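PDB 6NPS: AxyAgu115A from Amphibacillus xylanus NBRC 15112, which is a family GH115 alpha-glucuronidase that probably releases glucuronic acid side groups from arabinoglucuronoxylan. Local coordinates for residues Y860-Y865 and I944-D949; K791-I796 and L958-T963; A880-N885 and T917-T922. The protein carries 3 engineered substitutions. All blocks are in the same frame, centred on the assembly; numbering follows the deposited sequence.

Contact 1 (Y860-Y865 and I944-D949); sequences YELEFY and IVIYPD
The Tyr947 ring has Glu861 CB over one face. That carbon lies 3.8 Å from the Tyr947 ring centroid, 23° off the normal and displaced toward the rim, in a CH-pi contact. At the ring's edge sits a carboxylate oxygen, Glu863 OE1, 3.9 Å from Tyr947 CE1. Tyr947 gets there by placing CG between its own backbone N and carbonyl carbon (chi1 51°), so the ring swings over strand 860-865. A bound glycerol, probably from the crystallisation liquor, lies near its side chain. An alanine in place of Tyr947 would take away the ring, and Glu861 CB would probably lose its CH-pi partner and be held less firmly.

Beneath, two neighbouring antiparallel strands of the C-terminal domain run together, consistent with the beta-sandwich of its galactose-binding-like clan. Each of the hydrogen-bonded pairs Glu861-Tyr947 and Glu863-Val945 makes two backbone bonds. Glu861 N reaches Tyr947 O at 2.7 Å, nearly along the C=O axis.

On the sheet face that carries Leu862, Phe864, Ile944 and Ile946, Phe864 turns its ring edge to Ile944 CG2, and Leu862 CD1 presses tightly on that same Ile944 CG2 at 3.4 Å. Leu930 and Ile932 of strand 926-934 pack against this side. Where strand 940-948 ends, one water donates to both Glu861 OE2 (2.7 Å) and Asp949 OD2 (2.9 Å); Glu861 OE2 is also salt-bridged to Lys920, which would probably offset the repulsion between the two carboxylates.

Contact 2 (K791-I796 and L958-T963); sequences KGYISI and LGPNET
Here the chain's C-terminal tail, a loop without regular structure, crosses the start of strand 794-797 in what is probably a galactose-binding-like beta-sandwich; the touching parts run 83° apart. Along 791-796 the first side chain to engage is Tyr793. Its CE2 meets Pro960 CB at 3.6 Å, and Thr963 CG2 touches the same ring carbon obliquely. The phenol tip is tied to the tail through a water, 2.7 Å from Tyr793 OH, that donates to Asn961 O.

The end of the Ile794 side chain leads away from the tail; the side chain packs on Phe787 and Phe852, and Ile794 meets Thr963 OG1 chiefly with CA and CG2.

Ser795 carries the contact, gripped by backbone and side chain alike. Its N-H points almost straight at Thr963 OG1 (N to OG1 2.9 Å, 173° at the hydrogen), which Thr963 brings in by setting OG1 between its own backbone N and carbonyl carbon. Thr963 N returns a bond of 2.9 Å to Ser795 O, in the carbonyl plane on a lone pair, while Glu962 CA adds a C-H contact to that oxygen. With OG anti to its backbone N, Ser795 donates to Pro960 O at 2.9 Å. The hydroxyl stands 49° out of the carbonyl plane, and Lys943 NZ is a second partner of that oxygen.

At Ile796 the side chain points away from the tail. Past its backbone reaches the extended Glu962, OE2 lying 4.0 Å from Ile796 C, hydrogen-bonded to Glu797 N and to His800 ND1.

Contact 3 (A880-N885 and T917-T922); sequences AGIQVN and TKTKIT
Ile921 is the pivot, met by two aliphatic side chains at different angles. Val884 crosses it at about a right angle, laying CG2 against Ile921 CB at 3.9 Å and touching the CG2 and CD1 methyls as well. Ile882 comes in obliquely and ends on one of those methyls, its CD1 3.7 Å from Ile921 CG2. Both isoleucines hold CG1 in the crowded position between backbone N and carbonyl carbon, with CD1 extended beyond it; in Ile882 this carries the tip across to the other strand. The same CD1 also meets Thr919 tip to tip, 4.1 Å from Thr919 CG2, the methyl being the branch that Thr919 offers.

The strands themselves run in roughly the same direction, 26° apart, with axes 8.3 Å from each other at closest approach. No direct hydrogen bond joins them, so the contact is made by side chains, and Phe864 and Leu930 border the same apolar layer.

Toward the end of the segments the character changes. Val884 CG1 rests 3.4 Å from Thr922 O, and a water accepts from Asn885 ND2 and donates to that carbonyl oxygen at 2.9 Å. The Asn885 amide is held by strand 926-934 too, through Asn928 and Lys929. Strand 879-884 pairs with 926-934 while 915-923 pairs with 858-866, so two layers face each other across an apolar interior, as in the beta-sandwich of galactose-binding-like domains.

How the contacts relate
All three contacts belong to the C-terminal domain and nest along the chain: contact 3 lies inside the loop closed by contact 1, which lies inside that closed by contact 2. The centre of contact 1 is about 9 Å from the centre of each of the others, whose own centres are about 17 Å apart. Strands 794-797, 940-948, 858-866 and 915-923 are successive neighbours. Probable backbone hydrogen bonds join contact 1 to contact 2 through Ile944 and Ile946, and to contact 3 through Tyr860 and Leu862. Contact 2 thus brings the C-terminal tail onto one side of this layer, while contact 3 spans to strand 879-884, tying distant parts of the chain into one compact domain.

Contact 1 (Y860-Y865 and I944-D949)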
# COMPACT_ATOMS: atom_id res chain seq x y z
N TYR A 860 9.61 18.23 -27.25
CA TYR A 860 9.62 18.38 -25.81
C TYR A 860 8.19 18.48 -25.31
O TYR A 860 7.29 18.93 -26.04
CB TYR A 860 10.44 19.63 -25.39
CG TYR A 860 11.93 19.35 -25.49
CD1 TYR A 860 12.55 19.31 -26.73
CD2 TYR A 860 12.70 19.07 -24.35
CE1 TYR A 860 13.92 19.02 -26.84
CE2 TYR A 860 14.07 18.78 -24.46
CZ TYR A 860 14.67 18.76 -25.70
OH TYR A 860 16.01 18.47 -25.84
N GLU A 861 8.00 18.05 -24.07
CA GLU A 861 6.76 18.32 -23.36
C GLU A 861 6.91 19.64 -22.61
O GLU A 861 7.92 19.87 -21.94
CB GLU A 861 6.41 17.20 -22.39
CG GLU A 861 6.03 15.90 -23.07
CD GLU A 861 4.55 15.81 -23.46
OE1 GLU A 861 3.89 16.86 -23.60
OE2 GLU A 861 4.05 14.68 -23.63
N LEU A 862 5.91 20.50 -22.76
CA LEU A 862 5.84 21.78 -22.07
C LEU A 862 4.63 21.69 -21.15
O LEU A 862 3.50 21.57 -21.61
CB LEU A 862 5.71 22.92 -23.08
CG LEU A 862 5.43 24.33 -22.57
CD1 LEU A 862 6.65 24.90 -21.92
CD2 LEU A 862 4.99 25.22 -23.75
N GLU A 863 4.89 21.72 -19.85
CA GLU A 863 3.87 21.54 -18.85
C GLU A 863 3.72 22.83 -18.04
O GLU A 863 4.71 23.38 -17.56
CB GLU A 863 4.23 20.37 -17.94
CG GLU A 863 3.26 20.16 -16.78
CD GLU A 863 3.59 18.91 -15.96
OE1 GLU A 863 4.80 18.59 -15.80
OE2 GLU A 863 2.64 18.24 -15.51
N PHE A 864 2.49 23.30 -17.93
CA PHE A 864 2.18 24.47 -17.12
C PHE A 864 1.60 24.00 -15.79
O PHE A 864 0.76 23.10 -15.75
CB PHE A 864 1.17 25.37 -17.80
CG PHE A 864 1.66 26.06 -19.01
CD1 PHE A 864 3.02 26.16 -19.27
CD2 PHE A 864 0.76 26.66 -19.89
CE1 PHE A 864 3.47 26.81 -20.41
CE2 PHE A 864 1.20 27.33 -21.02
CZ PHE A 864 2.56 27.39 -21.29
N TYR A 865 2.00 24.67 -14.73
CA TYR A 865 1.32 24.56 -13.44
C TYR A 865 0.50 25.84 -13.27
O TYR A 865 1.07 26.94 -13.25
CB TYR A 865 2.33 24.42 -12.31
CG TYR A 865 2.99 23.04 -12.23
CD1 TYR A 865 3.81 22.58 -13.26
CD2 TYR A 865 2.80 22.23 -11.11
CE1 TYR A 865 4.44 21.31 -13.18
CE2 TYR A 865 3.40 20.99 -11.02
CZ TYR A 865 4.23 20.54 -12.05
OH TYR A 865 4.82 19.29 -11.96
N ILE A 944 6.61 26.41 -15.02
CA ILE A 944 6.71 25.76 -16.32
C ILE A 944 7.77 24.67 -16.20
O ILE A 944 8.88 24.92 -15.70
CB ILE A 944 7.12 26.75 -17.42
CG1 ILE A 944 6.23 28.00 -17.40
CG2 ILE A 944 7.14 26.06 -18.77
CD1 ILE A 944 6.80 29.18 -18.18
N VAL A 945 7.47 23.48 -16.70
CA VAL A 945 8.43 22.38 -16.73
C VAL A 945 8.57 21.90 -18.17
O VAL A 945 7.56 21.74 -18.86
CB VAL A 945 7.97 21.23 -15.81
CG1 VAL A 945 8.98 20.10 -15.87
CG2 VAL A 945 7.80 21.76 -14.38
N ILE A 946 9.82 21.68 -18.62
CA ILE A 946 10.11 21.25 -19.98
C ILE A 946 11.01 20.02 -19.93
O ILE A 946 12.02 20.01 -19.21
CB ILE A 946 10.78 22.38 -20.80
CG1 ILE A 946 9.93 23.68 -20.78
CG2 ILE A 946 11.08 21.93 -22.23
CD1 ILE A 946 10.71 24.96 -21.30
N TYR A 947 10.66 18.99 -20.69
CA TYR A 947 11.41 17.74 -20.63
C TYR A 947 11.19 17.00 -21.94
O TYR A 947 10.21 17.26 -22.64
CB TYR A 947 11.00 16.87 -19.43
CG TYR A 947 9.52 16.62 -19.28
CD1 TYR A 947 8.71 17.50 -18.57
CD2 TYR A 947 8.92 15.49 -19.85
CE1 TYR A 947 7.35 17.27 -18.41
CE2 TYR A 947 7.55 15.26 -19.70
CZ TYR A 947 6.78 16.14 -18.98
OH TYR A 947 5.43 15.93 -18.83
N PRO A 948 12.12 16.13 -22.33
CA PRO A 948 11.99 15.51 -23.66
C PRO A 948 10.77 14.61 -23.73
O PRO A 948 10.29 14.07 -22.72
CB PRO A 948 13.31 14.73 -23.84
CG PRO A 948 14.13 14.92 -22.58
CD PRO A 948 13.45 15.95 -21.72
N ASP A 949 10.21 14.49 -24.93
CA ASP A 949 9.06 13.63 -25.18
C ASP A 949 9.30 12.23 -24.63
O ASP A 949 10.31 11.59 -24.95
CB ASP A 949 8.79 13.56 -26.68
CG ASP A 949 7.40 13.03 -27.00
OD1 ASP A 949 7.13 12.75 -28.19
OD2 ASP A 949 6.59 12.90 -26.06
O HOH W 1 5.89 12.78 -23.21

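Contact 2 (K791-I796 and L958-T963)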
# COMPACT_ATOMS: atom_id res chain seq x y z
N LYS A 791 20.10 18.60 -16.22
CA LYS A 791 19.63 17.41 -15.52
C LYS A 791 18.67 16.56 -16.36
O LYS A 791 18.17 15.54 -15.87
CB LYS A 791 18.92 17.81 -14.21
CG LYS A 791 19.82 18.41 -13.16
CD LYS A 791 19.04 18.74 -11.90
CE LYS A 791 19.97 18.86 -10.71
NZ LYS A 791 19.22 19.03 -9.44
N GLY A 792 18.41 16.93 -17.60
CA GLY A 792 17.41 16.23 -18.38
C GLY A 792 16.04 16.87 -18.36
O GLY A 792 15.11 16.32 -18.96
N TYR A 793 15.87 18.00 -17.68
CA TYR A 793 14.59 18.70 -17.69
C TYR A 793 14.87 20.11 -17.21
O TYR A 793 15.93 20.37 -16.65
CB TYR A 793 13.54 18.01 -16.80
CG TYR A 793 13.90 18.01 -15.35
CD1 TYR A 793 14.73 17.01 -14.82
CD2 TYR A 793 13.47 19.03 -14.50
CE1 TYR A 793 15.08 17.03 -13.47
CE2 TYR A 793 13.83 19.04 -13.15
CZ TYR A 793 14.64 18.05 -12.66
OH TYR A 793 14.97 18.06 -11.33
N ILE A 794 13.91 21.01 -17.44
CA ILE A 794 14.01 22.39 -16.99
C ILE A 794 12.75 22.71 -16.21
O ILE A 794 11.65 22.31 -16.62
CB ILE A 794 14.16 23.37 -18.17
CG1 ILE A 794 15.47 23.12 -18.94
CG2 ILE A 794 14.06 24.84 -17.68
CD1 ILE A 794 15.52 23.93 -20.23
N SER A 795 12.90 23.43 -15.10
CA SER A 795 11.78 23.81 -14.26
C SER A 795 11.98 25.28 -13.92
O SER A 795 13.04 25.66 -13.41
CB SER A 795 11.70 22.95 -13.00
OG SER A 795 10.77 23.50 -12.06
N ILE A 796 10.97 26.09 -14.22
CA ILE A 796 11.04 27.55 -14.25
C ILE A 796 9.93 28.09 -13.37
O ILE A 796 8.76 27.80 -13.61
CB ILE A 796 10.85 28.09 -15.68
CG1 ILE A 796 11.96 27.59 -16.61
CG2 ILE A 796 10.79 29.62 -15.66
CD1 ILE A 796 11.67 27.84 -18.07
N LEU A 958 4.54 19.36 -5.44
CA LEU A 958 4.81 20.71 -5.91
C LEU A 958 5.44 20.78 -7.29
O LEU A 958 5.62 21.89 -7.81
CB LEU A 958 5.72 21.44 -4.93
CG LEU A 958 5.24 21.50 -3.48
CD1 LEU A 958 6.36 22.20 -2.72
CD2 LEU A 958 3.94 22.33 -3.37
N GLY A 959 5.80 19.66 -7.90
CA GLY A 959 6.59 19.69 -9.11
C GLY A 959 8.06 19.82 -8.78
O GLY A 959 8.43 20.09 -7.63
N PRO A 960 8.93 19.65 -9.79
CA PRO A 960 10.38 19.69 -9.54
C PRO A 960 10.80 21.08 -9.15
O PRO A 960 10.25 22.06 -9.64
CB PRO A 960 10.99 19.31 -10.90
CG PRO A 960 9.85 18.93 -11.78
CD PRO A 960 8.61 19.49 -11.21
N ASN A 961 11.78 21.18 -8.27
CA ASN A 961 12.18 22.52 -7.89
C ASN A 961 12.90 23.20 -9.06
O ASN A 961 13.33 22.55 -10.01
CB ASN A 961 13.03 22.48 -6.63
CG ASN A 961 14.21 21.58 -6.77
OD1 ASN A 961 14.07 20.36 -6.77
ND2 ASN A 961 15.40 22.17 -6.89
N GLU A 962 12.97 24.53 -9.02
CA GLU A 962 13.49 25.29 -10.15
C GLU A 962 14.93 24.87 -10.48
O GLU A 962 15.75 24.66 -9.59
CB GLU A 962 13.44 26.78 -9.82
CG GLU A 962 13.89 27.73 -10.96
CD GLU A 962 13.58 29.20 -10.66
OE1 GLU A 962 13.97 29.68 -9.57
OE2 GLU A 962 12.92 29.87 -11.48
N THR A 963 15.23 24.76 -11.77
CA THR A 963 16.57 24.36 -12.19
C THR A 963 17.42 25.59 -12.48
O THR A 963 16.98 26.73 -12.34
CB THR A 963 16.49 23.43 -13.40
OG1 THR A 963 15.67 24.05 -14.42
CG2 THR A 963 15.87 22.07 -13.01
O HOH W 2 14.98 20.29 -9.83

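Contact 3 (A880-N885 and T917-T922)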
# COMPACT_ATOMS: atom_id res chain seq x y z
N ALA A 880 -4.59 30.07 -23.78
CA ALA A 880 -3.37 30.85 -23.69
C ALA A 880 -2.63 30.70 -25.02
O ALA A 880 -2.89 29.77 -25.79
CB ALA A 880 -2.51 30.40 -22.50
N GLY A 881 -1.71 31.63 -25.30
CA GLY A 881 -0.92 31.58 -26.51
C GLY A 881 0.49 31.13 -26.17
O GLY A 881 1.07 31.59 -25.18
N ILE A 882 1.02 30.21 -26.98
CA ILE A 882 2.43 29.84 -26.86
C ILE A 882 3.12 30.00 -28.20
O ILE A 882 2.56 29.65 -29.25
CB ILE A 882 2.66 28.42 -26.31
CG1 ILE A 882 2.27 27.36 -27.33
CG2 ILE A 882 1.92 28.20 -24.98
CD1 ILE A 882 2.97 26.03 -27.14
N GLN A 883 4.34 30.53 -28.17
CA GLN A 883 5.15 30.62 -29.36
C GLN A 883 6.57 30.20 -29.03
O GLN A 883 7.17 30.73 -28.09
CB GLN A 883 5.14 32.03 -29.93
CG GLN A 883 5.98 32.16 -31.16
CD GLN A 883 5.96 33.56 -31.68
OE1 GLN A 883 5.57 34.48 -30.97
NE2 GLN A 883 6.37 33.73 -32.93
N VAL A 884 7.09 29.26 -29.80
CA VAL A 884 8.44 28.73 -29.63
C VAL A 884 9.28 29.26 -30.77
O VAL A 884 8.98 29.01 -31.95
CB VAL A 884 8.44 27.20 -29.60
CG1 VAL A 884 9.88 26.65 -29.59
CG2 VAL A 884 7.66 26.73 -28.39
N ASN A 885 10.33 30.01 -30.44
CA ASN A 885 11.26 30.58 -31.42
C ASN A 885 10.45 31.40 -32.42
O ASN A 885 9.67 32.28 -32.00
CB ASN A 885 12.10 29.45 -32.02
CG ASN A 885 12.95 28.73 -30.97
OD1 ASN A 885 13.56 29.36 -30.10
ND2 ASN A 885 13.00 27.40 -31.07
N THR A 917 -1.31 21.26 -17.22
CA THR A 917 -1.66 21.00 -18.61
C THR A 917 -0.36 20.80 -19.38
O THR A 917 0.67 21.39 -19.03
CB THR A 917 -2.52 22.15 -19.18
OG1 THR A 917 -2.80 21.94 -20.57
CG2 THR A 917 -1.78 23.47 -19.02
N LYS A 918 -0.39 19.95 -20.41
CA LYS A 918 0.79 19.59 -21.19
C LYS A 918 0.52 19.75 -22.68
O LYS A 918 -0.57 19.43 -23.16
CB LYS A 918 1.23 18.13 -20.95
CG LYS A 918 1.83 17.88 -19.61
CD LYS A 918 2.29 16.44 -19.46
CE LYS A 918 2.36 16.05 -17.98
NZ LYS A 918 2.67 14.60 -17.78
N THR A 919 1.53 20.22 -23.40
CA THR A 919 1.50 20.39 -24.84
C THR A 919 2.88 20.02 -25.38
O THR A 919 3.88 20.16 -24.68
CB THR A 919 1.11 21.84 -25.21
OG1 THR A 919 0.94 21.97 -26.62
CG2 THR A 919 2.17 22.82 -24.76
N LYS A 920 2.94 19.51 -26.60
CA LYS A 920 4.22 19.18 -27.21
C LYS A 920 4.72 20.37 -28.04
O LYS A 920 3.94 21.04 -28.72
CB LYS A 920 4.12 17.92 -28.08
CG LYS A 920 3.84 16.65 -27.29
CD LYS A 920 4.02 15.42 -28.18
CE LYS A 920 3.08 14.27 -27.80
NZ LYS A 920 3.35 13.72 -26.43
N ILE A 921 6.03 20.62 -27.98
CA ILE A 921 6.66 21.69 -28.75
C ILE A 921 7.92 21.12 -29.40
O ILE A 921 8.47 20.11 -28.95
CB ILE A 921 7.00 22.92 -27.88
CG1 ILE A 921 7.99 22.54 -26.76
CG2 ILE A 921 5.69 23.53 -27.26
CD1 ILE A 921 8.63 23.71 -25.98
N THR A 922 8.36 21.74 -30.48
CA THR A 922 9.62 21.35 -31.10
C THR A 922 10.67 22.42 -30.79
O THR A 922 10.43 23.61 -31.02
CB THR A 922 9.46 21.14 -32.61
OG1 THR A 922 8.31 20.32 -32.86
CG2 THR A 922 10.73 20.47 -33.23
O HOH W 3 11.75 25.48 -32.79